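Local coordinates for protein Na Glutathione S-transferase 1 (Necator americanus, PDB 2ON7) that probably conjugates glutathione to electrophilic compounds as a dimeric hookworm glutathione S-transferase, at residues V2-T7 / A25-E30; A78-F83 / V149-T154. All blocks are in the same frame, centred on the assembly; numbering follows the deposited sequence.

Contact 1 of 2, residues V2-T7 / A25-E30; sequences VHYKLT and ADQEFE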
ATOM      1  N   VAL A   2      15.313  11.734 -19.282  1.00 15.71           N
ATOM      2  CA  VAL A   2      15.138  11.619 -17.845  1.00 14.45           C
ATOM      3  C   VAL A   2      16.294  10.848 -17.232  1.00 13.48           C
ATOM      4  O   VAL A   2      16.657   9.778 -17.735  1.00 12.95           O
ATOM      5  CB  VAL A   2      13.793  10.929 -17.460  1.00 14.56           C
ATOM      6  CG1 VAL A   2      13.611  10.906 -15.931  1.00 12.63           C
ATOM      7  CG2 VAL A   2      12.611  11.628 -18.152  1.00 13.94           C
ATOM      8  N   HIS A   3      16.870  11.441 -16.180  1.00 12.19           N
ATOM      9  CA  HIS A   3      17.785  10.805 -15.239  1.00 10.96           C
ATOM     10  C   HIS A   3      17.101  10.148 -14.065  1.00 10.30           C
ATOM     11  O   HIS A   3      16.409  10.808 -13.284  1.00 10.06           O
ATOM     12  CB  HIS A   3      18.722  11.836 -14.646  1.00 11.52           C
ATOM     13  CG  HIS A   3      20.005  11.967 -15.383  1.00 11.40           C
ATOM     14  ND1 HIS A   3      20.310  13.070 -16.154  1.00 14.21           N
ATOM     15  CD2 HIS A   3      21.060  11.132 -15.476  1.00 11.58           C
ATOM     16  CE1 HIS A   3      21.500  12.904 -16.701  1.00 14.58           C
ATOM     17  NE2 HIS A   3      21.980  11.739 -16.300  1.00 15.86           N
ATOM     18  N   TYR A   4      17.333   8.847 -13.924  1.00 10.02           N
ATOM     19  CA  TYR A   4      16.827   8.039 -12.806  1.00  8.52           C
ATOM     20  C   TYR A   4      17.934   7.569 -11.882  1.00  8.38           C
ATOM     21  O   TYR A   4      19.003   7.094 -12.300  1.00  8.16           O
ATOM     22  CB  TYR A   4      16.105   6.813 -13.322  1.00  8.32           C
ATOM     23  CG  TYR A   4      14.873   7.136 -14.120  1.00  7.90           C
ATOM     24  CD1 TYR A   4      13.670   7.481 -13.504  1.00  6.64           C
ATOM     25  CD2 TYR A   4      14.919   7.110 -15.507  1.00  8.28           C
ATOM     26  CE1 TYR A   4      12.543   7.779 -14.283  1.00  7.03           C
ATOM     27  CE2 TYR A   4      13.833   7.388 -16.265  1.00  6.64           C
ATOM     28  CZ  TYR A   4      12.656   7.729 -15.672  1.00  6.56           C
ATOM     29  OH  TYR A   4      11.621   7.999 -16.520  1.00  7.77           O
ATOM     30  N   LYS A   5      17.666   7.678 -10.599  1.00  8.18           N
ATOM     31  CA  LYS A   5      18.582   7.136  -9.603  1.00  7.82           C
ATOM     32  C   LYS A   5      17.764   6.380  -8.567  1.00  7.43           C
ATOM     33  O   LYS A   5      16.809   6.923  -8.051  1.00  8.45           O
ATOM     34  CB  LYS A   5      19.356   8.283  -8.947  1.00  6.92           C
ATOM     35  CG  LYS A   5      20.012   7.947  -7.651  1.00  5.94           C
ATOM     36  CD  LYS A   5      20.971   9.066  -7.339  1.00  9.67           C
ATOM     37  CE  LYS A   5      21.068   9.410  -5.872  1.00 11.13           C
ATOM     38  NZ  LYS A   5      22.422  10.012  -5.640  1.00 11.15           N
ATOM     39  N   LEU A   6      18.131   5.145  -8.264  1.00  6.94           N
ATOM     40  CA  LEU A   6      17.463   4.385  -7.192  1.00  6.52           C
ATOM     41  C   LEU A   6      18.475   4.079  -6.115  1.00  6.41           C
ATOM     42  O   LEU A   6      19.524   3.463  -6.368  1.00  7.05           O
ATOM     43  CB  LEU A   6      16.843   3.068  -7.723  1.00  6.31           C
ATOM     44  CG  LEU A   6      16.111   2.108  -6.780  1.00  7.66           C
ATOM     45  CD1 LEU A   6      14.683   2.619  -6.417  1.00  6.35           C
ATOM     46  CD2 LEU A   6      16.103   0.691  -7.369  1.00  5.45           C
ATOM     47  N   THR A   7      18.133   4.507  -4.915  1.00  6.23           N
ATOM     48  CA  THR A   7      18.979   4.423  -3.753  1.00  6.91           C
ATOM     49  C   THR A   7      18.341   3.412  -2.843  1.00  7.88           C
ATOM     50  O   THR A   7      17.146   3.534  -2.477  1.00  7.99           O
ATOM     51  CB  THR A   7      19.029   5.773  -3.047  1.00  6.93           C
ATOM     52  OG1 THR A   7      19.358   6.785  -3.997  1.00  6.10           O
ATOM     53  CG2 THR A   7      20.015   5.769  -1.959  1.00  6.43           C
ATOM     54  N   ALA A  25      12.449  -2.096 -19.472  1.00  9.62           N
ATOM     55  CA  ALA A  25      12.232  -0.952 -20.314  1.00 10.11           C
ATOM     56  C   ALA A  25      13.523  -0.528 -21.004  1.00 10.23           C
ATOM     57  O   ALA A  25      13.529   0.394 -21.800  1.00 10.29           O
ATOM     58  CB  ALA A  25      11.641   0.186 -19.472  1.00  9.42           C
ATOM     59  N   ASP A  26      14.622  -1.193 -20.669  1.00 11.29           N
ATOM     60  CA  ASP A  26      15.947  -0.877 -21.234  1.00 12.54           C
ATOM     61  C   ASP A  26      16.355   0.526 -20.774  1.00 11.90           C
ATOM     62  O   ASP A  26      16.947   1.295 -21.524  1.00 12.94           O
ATOM     63  CB  ASP A  26      15.914  -0.971 -22.772  1.00 13.35           C
ATOM     64  CG  ASP A  26      17.055  -1.805 -23.355  1.00 17.58           C
ATOM     65  OD1 ASP A  26      18.002  -1.233 -23.964  1.00 19.09           O
ATOM     66  OD2 ASP A  26      16.995  -3.053 -23.240  1.00 23.06           O
ATOM     67  N   GLN A  27      16.019   0.851 -19.539  1.00 11.54           N
ATOM     68  CA  GLN A  27      16.221   2.178 -18.988  1.00 11.45           C
ATOM     69  C   GLN A  27      17.410   2.167 -18.055  1.00 11.57           C
ATOM     70  O   GLN A  27      17.374   1.574 -16.997  1.00 12.37           O
ATOM     71  CB  GLN A  27      14.962   2.646 -18.210  1.00 11.36           C
ATOM     72  CG  GLN A  27      15.020   4.082 -17.690  1.00  8.92           C
ATOM     73  CD  GLN A  27      15.195   5.144 -18.789  1.00  8.11           C
ATOM     74  OE1 GLN A  27      16.152   5.882 -18.792  1.00 10.17           O
ATOM     75  NE2 GLN A  27      14.268   5.211 -19.706  1.00  9.09           N
ATOM     76  N   GLU A  28      18.458   2.829 -18.486  1.00 11.78           N
ATOM     77  CA  GLU A  28      19.592   3.177 -17.671  1.00 11.97           C
ATOM     78  C   GLU A  28      19.142   3.902 -16.424  1.00 10.23           C
ATOM     79  O   GLU A  28      18.288   4.772 -16.472  1.00  9.95           O
ATOM     80  CB  GLU A  28      20.525   4.124 -18.462  1.00 12.84           C
ATOM     81  CG  GLU A  28      21.723   4.688 -17.647  1.00 17.02           C
ATOM     82  CD  GLU A  28      22.875   3.654 -17.482  1.00 20.75           C
ATOM     83  OE1 GLU A  28      23.098   3.170 -16.332  1.00 19.53           O
ATOM     84  OE2 GLU A  28      23.547   3.331 -18.504  1.00 19.46           O
ATOM     85  N   PHE A  29      19.755   3.530 -15.311  1.00  8.95           N
ATOM     86  CA  PHE A  29      19.599   4.231 -14.084  1.00  7.83           C
ATOM     87  C   PHE A  29      20.864   4.059 -13.278  1.00  7.48           C
ATOM     88  O   PHE A  29      21.643   3.144 -13.517  1.00  5.95           O
ATOM     89  CB  PHE A  29      18.370   3.745 -13.297  1.00  7.20           C
ATOM     90  CG  PHE A  29      18.456   2.311 -12.831  1.00  6.46           C
ATOM     91  CD1 PHE A  29      18.502   2.010 -11.469  1.00  3.66           C
ATOM     92  CD2 PHE A  29      18.407   1.257 -13.749  1.00  4.06           C
ATOM     93  CE1 PHE A  29      18.575   0.670 -11.055  1.00  3.81           C
ATOM     94  CE2 PHE A  29      18.471  -0.067 -13.331  1.00  2.00           C
ATOM     95  CZ  PHE A  29      18.564  -0.364 -12.001  1.00  2.13           C
ATOM     96  N   GLU A  30      21.038   4.965 -12.321  1.00  6.98           N
ATOM     97  CA  GLU A  30      22.088   4.859 -11.333  1.00  7.23           C
ATOM     98  C   GLU A  30      21.501   3.965 -10.192  1.00  6.41           C
ATOM     99  O   GLU A  30      20.493   4.300  -9.580  1.00  5.70           O
ATOM    100  CB  GLU A  30      22.505   6.266 -10.878  1.00  5.92           C
ATOM    101  CG  GLU A  30      23.749   6.301 -10.001  1.00  8.69           C
ATOM    102  CD  GLU A  30      24.087   7.684  -9.444  1.00  8.76           C
ATOM    103  OE1 GLU A  30      25.147   7.768  -8.777  1.00 14.19           O
ATOM    104  OE2 GLU A  30      23.334   8.675  -9.662  1.00  6.89           O
TER

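Contact 2 of 2, residues A78-F83 / V149-T154; sequences AGKSTF and VGDSLT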
ATOM      1  N   ALA A  78       1.784  -0.975 -16.024  1.00  8.14           N
ATOM      2  CA  ALA A  78       0.862  -0.660 -14.935  1.00  8.54           C
ATOM      3  C   ALA A  78      -0.496  -1.329 -15.112  1.00  8.50           C
ATOM      4  O   ALA A  78      -1.252  -1.474 -14.139  1.00  9.03           O
ATOM      5  CB  ALA A  78       0.682   0.876 -14.772  1.00  8.13           C
ATOM      6  N   GLY A  79      -0.802  -1.734 -16.342  1.00  8.12           N
ATOM      7  CA  GLY A  79      -2.177  -2.107 -16.705  1.00  7.49           C
ATOM      8  C   GLY A  79      -2.627  -1.297 -17.910  1.00  7.50           C
ATOM      9  O   GLY A  79      -2.103  -0.207 -18.190  1.00  5.90           O
ATOM     10  N   LYS A  80      -3.590  -1.857 -18.636  1.00  8.73           N
ATOM     11  CA  LYS A  80      -3.997  -1.336 -19.938  1.00  9.93           C
ATOM     12  C   LYS A  80      -5.176  -0.366 -19.841  1.00  9.66           C
ATOM     13  O   LYS A  80      -5.596   0.244 -20.843  1.00  9.41           O
ATOM     14  CB  LYS A  80      -4.312  -2.496 -20.888  1.00 10.89           C
ATOM     15  CG  LYS A  80      -3.094  -3.322 -21.314  1.00 13.59           C
ATOM     16  CD  LYS A  80      -2.244  -2.654 -22.416  1.00 17.10           C
ATOM     17  CE  LYS A  80      -1.291  -3.663 -23.136  1.00 15.82           C
ATOM     18  NZ  LYS A  80      -1.959  -4.870 -23.737  1.00 15.22           N
ATOM     19  N   SER A  81      -5.705  -0.239 -18.626  1.00  9.30           N
ATOM     20  CA  SER A  81      -6.791   0.688 -18.339  1.00  9.44           C
ATOM     21  C   SER A  81      -6.630   1.024 -16.890  1.00  9.28           C
ATOM     22  O   SER A  81      -5.975   0.283 -16.156  1.00  9.79           O
ATOM     23  CB  SER A  81      -8.150   0.020 -18.533  1.00  8.94           C
ATOM     24  OG  SER A  81      -8.364  -0.939 -17.499  1.00 10.96           O
ATOM     25  N   THR A  82      -7.240   2.129 -16.479  1.00  9.14           N
ATOM     26  CA  THR A  82      -7.175   2.616 -15.093  1.00  8.78           C
ATOM     27  C   THR A  82      -7.758   1.633 -14.084  1.00  8.13           C
ATOM     28  O   THR A  82      -7.324   1.605 -12.925  1.00  7.76           O
ATOM     29  CB  THR A  82      -7.941   3.931 -14.947  1.00  8.11           C
ATOM     30  OG1 THR A  82      -9.204   3.782 -15.609  1.00  9.11           O
ATOM     31  CG2 THR A  82      -7.182   5.034 -15.607  1.00  9.18           C
ATOM     32  N   PHE A  83      -8.783   0.892 -14.519  1.00  7.79           N
ATOM     33  CA  PHE A  83      -9.345  -0.198 -13.741  1.00  7.47           C
ATOM     34  C   PHE A  83      -8.368  -1.362 -13.583  1.00  8.05           C
ATOM     35  O   PHE A  83      -8.158  -1.824 -12.469  1.00  8.05           O
ATOM     36  CB  PHE A  83     -10.714  -0.676 -14.260  1.00  6.75           C
ATOM     37  CG  PHE A  83     -11.446  -1.543 -13.267  1.00  5.04           C
ATOM     38  CD1 PHE A  83     -12.116  -0.966 -12.185  1.00  2.99           C
ATOM     39  CD2 PHE A  83     -11.418  -2.935 -13.379  1.00  2.74           C
ATOM     40  CE1 PHE A  83     -12.772  -1.762 -11.228  1.00  3.92           C
ATOM     41  CE2 PHE A  83     -12.065  -3.755 -12.439  1.00  2.77           C
ATOM     42  CZ  PHE A  83     -12.760  -3.165 -11.362  1.00  4.88           C
ATOM     43  N   VAL A 149      -2.956  -9.998 -14.052  1.00 11.90           N
ATOM     44  CA  VAL A 149      -4.064  -9.161 -14.571  1.00 11.80           C
ATOM     45  C   VAL A 149      -3.927  -8.905 -16.058  1.00 12.57           C
ATOM     46  O   VAL A 149      -2.848  -8.564 -16.530  1.00 13.58           O
ATOM     47  CB  VAL A 149      -4.364  -7.847 -13.701  1.00 11.56           C
ATOM     48  CG1 VAL A 149      -3.269  -7.534 -12.736  1.00  9.95           C
ATOM     49  CG2 VAL A 149      -4.762  -6.634 -14.538  1.00 11.39           C
ATOM     50  N   GLY A 150      -5.006  -9.130 -16.802  1.00 12.07           N
ATOM     51  CA  GLY A 150      -4.970  -8.925 -18.247  1.00 12.69           C
ATOM     52  C   GLY A 150      -4.195 -10.030 -18.925  1.00 13.15           C
ATOM     53  O   GLY A 150      -4.171 -11.183 -18.448  1.00 13.96           O
ATOM     54  N   ASP A 151      -3.532  -9.701 -20.026  1.00 12.55           N
ATOM     55  CA  ASP A 151      -2.770 -10.718 -20.741  1.00 12.63           C
ATOM     56  C   ASP A 151      -1.409 -10.179 -21.115  1.00 12.55           C
ATOM     57  O   ASP A 151      -0.817 -10.577 -22.140  1.00 13.43           O
ATOM     58  CB  ASP A 151      -3.520 -11.157 -22.005  1.00 12.94           C
ATOM     59  CG  ASP A 151      -3.922  -9.973 -22.889  1.00 12.48           C
ATOM     60  OD1 ASP A 151      -4.496 -10.247 -23.953  1.00 14.15           O
ATOM     61  OD2 ASP A 151      -3.675  -8.784 -22.516  1.00 12.71           O
ATOM     62  N   SER A 152      -0.926  -9.269 -20.289  1.00 11.45           N
ATOM     63  CA  SER A 152       0.371  -8.682 -20.468  1.00 11.53           C
ATOM     64  C   SER A 152       1.026  -8.519 -19.088  1.00 11.88           C
ATOM     65  O   SER A 152       0.317  -8.442 -18.060  1.00 11.90           O
ATOM     66  CB  SER A 152       0.228  -7.333 -21.182  1.00 10.80           C
ATOM     67  OG  SER A 152      -0.444  -6.408 -20.352  1.00 13.05           O
ATOM     68  N   LEU A 153       2.362  -8.472 -19.066  1.00 11.80           N
ATOM     69  CA  LEU A 153       3.132  -8.216 -17.848  1.00 11.70           C
ATOM     70  C   LEU A 153       2.708  -6.889 -17.216  1.00 11.34           C
ATOM     71  O   LEU A 153       2.557  -5.882 -17.906  1.00 12.12           O
ATOM     72  CB  LEU A 153       4.658  -8.198 -18.177  1.00 12.47           C
ATOM     73  CG  LEU A 153       5.807  -7.949 -17.164  1.00 13.44           C
ATOM     74  CD1 LEU A 153       5.724  -6.589 -16.485  1.00 16.65           C
ATOM     75  CD2 LEU A 153       5.886  -9.025 -16.043  1.00 16.27           C
ATOM     76  N   THR A 154       2.499  -6.907 -15.906  1.00 10.94           N
ATOM     77  CA  THR A 154       2.389  -5.701 -15.100  1.00 10.33           C
ATOM     78  C   THR A 154       3.361  -5.859 -13.938  1.00 10.11           C
ATOM     79  O   THR A 154       3.863  -6.963 -13.709  1.00 10.62           O
ATOM     80  CB  THR A 154       0.959  -5.500 -14.523  1.00  9.57           C
ATOM     81  OG1 THR A 154       0.714  -6.486 -13.518  1.00  9.92           O
ATOM     82  CG2 THR A 154      -0.123  -5.590 -15.606  1.00  8.57           C
TER

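Contact 1 of 2, residues V2-T7 / A25-E30
The start of the parallel strand pair in the thioredoxin-like N-terminal domain is set where Tyr4, Lys5 and Leu6 of strand 4-9 meet Phe29 and Glu30, at the entry to strand 30-34. Glu30 is held from both ends of its backbone: its N donates to Tyr4 O over 2.9 Å, with an N-H...O angle of 171°, and its O accepts from Leu6 N at 2.8 Å. Lys5 thus becomes the bridge partner of Glu30, and the two side chains leave the same face of the sheet and run side by side. Both have CG anti to the backbone N (Glu30 chi1 -171°), which brings carboxylate atom OE2 of Glu30 to 3.3 Å from Lys5 CD. The charges themselves stay farther apart, Lys5 NZ lying 4.3 Å from Glu30 OE2, too long for a salt bridge.

Tyr4 and Phe29 pack on the helical side, where Tyr4 CB meets Phe29 CB at 3.8 Å. Leu6 CB approaches the Phe29 ring obliquely, 4.2 Å from Phe29 CD1. The Gln27 side chain crosses that of Tyr4 at about a right angle, its CG 3.7 Å from Tyr4 CD2, while Val2 CG1 lies over one face of the tyrosine ring, toward its rim. At the edge of the same ring, near its plane, sits the backbone O of Glu28. Phe22 of helix 16-25 stacks on Phe29 and also meets the Tyr4 ring; Leu71 and Phe75 of helix 64-75 touch Tyr4 as well. Helix 16-25 ends in a Schellman motif at Asp26, from which the chain returns to the sheet, completing the beta-alpha-beta crossover that opens the thioredoxin-like fold.

Contact 2 of 2, residues A78-F83 / V149-T154
The loop leading into helix 82-109 passes the 149-154 loop with the short touching segments nearly antiparallel, 152° apart, closest in backbone at Ala78 and Thr154, whose CA atoms are 5.3 Å apart, and no hydrogen bond joins them. Thr154 reaches across with its methyl: CG2, anti to its own carbonyl carbon, lies side-on against the peptide between Ala78 and Gly79, 4.0 Å from Gly79 N. Gly79 has a phi of 125° and a conformation that suits glycine, since a CB there would jam against the carbonyl O of Ala78.

Farther out, Lys80 bends at chi2 (-78°) and again at its end, laying its tip alongside Ser152. Its CE and Ser152 OG are 4.0 Å apart, a loose contact, and the ammonium NZ is 4.4 Å from Asp151 OD2, beyond salt-bridge distance, so any attraction is probably weak. Thr154 N is hydrogen-bonded to Asp157 OD1. At the start of helix 82-109 Ser81 OG caps Asp84 N, and Phe83, in its first turn, makes a cation-pi contact with Lys59 of the second subunit. The contact thus packs the interdomain linker of the GST fold, just before that N-cap, against a loop of the helical domain.

Contact 1 closes along the chain before contact 2 opens, and their nearest atoms stay about 9 Å apart without touching. Both are partly buried, but they differ in kind: the first joins two strands of the N-terminal sheet through backbone hydrogen bonds backed by aromatic packing, the second sets two helix-entry loops together by sparse van der Waals contact, with half the buried surface. Each has an acid-lysine pair too distant for a salt bridge at its exposed margin. Helix 64-75 is common ground, as its side chains meet Tyr4 in contact 1 and Ala78 in contact 2. The second subunit reaches residues of 78-83, whereas contact 1 touches no other chain of the dimer.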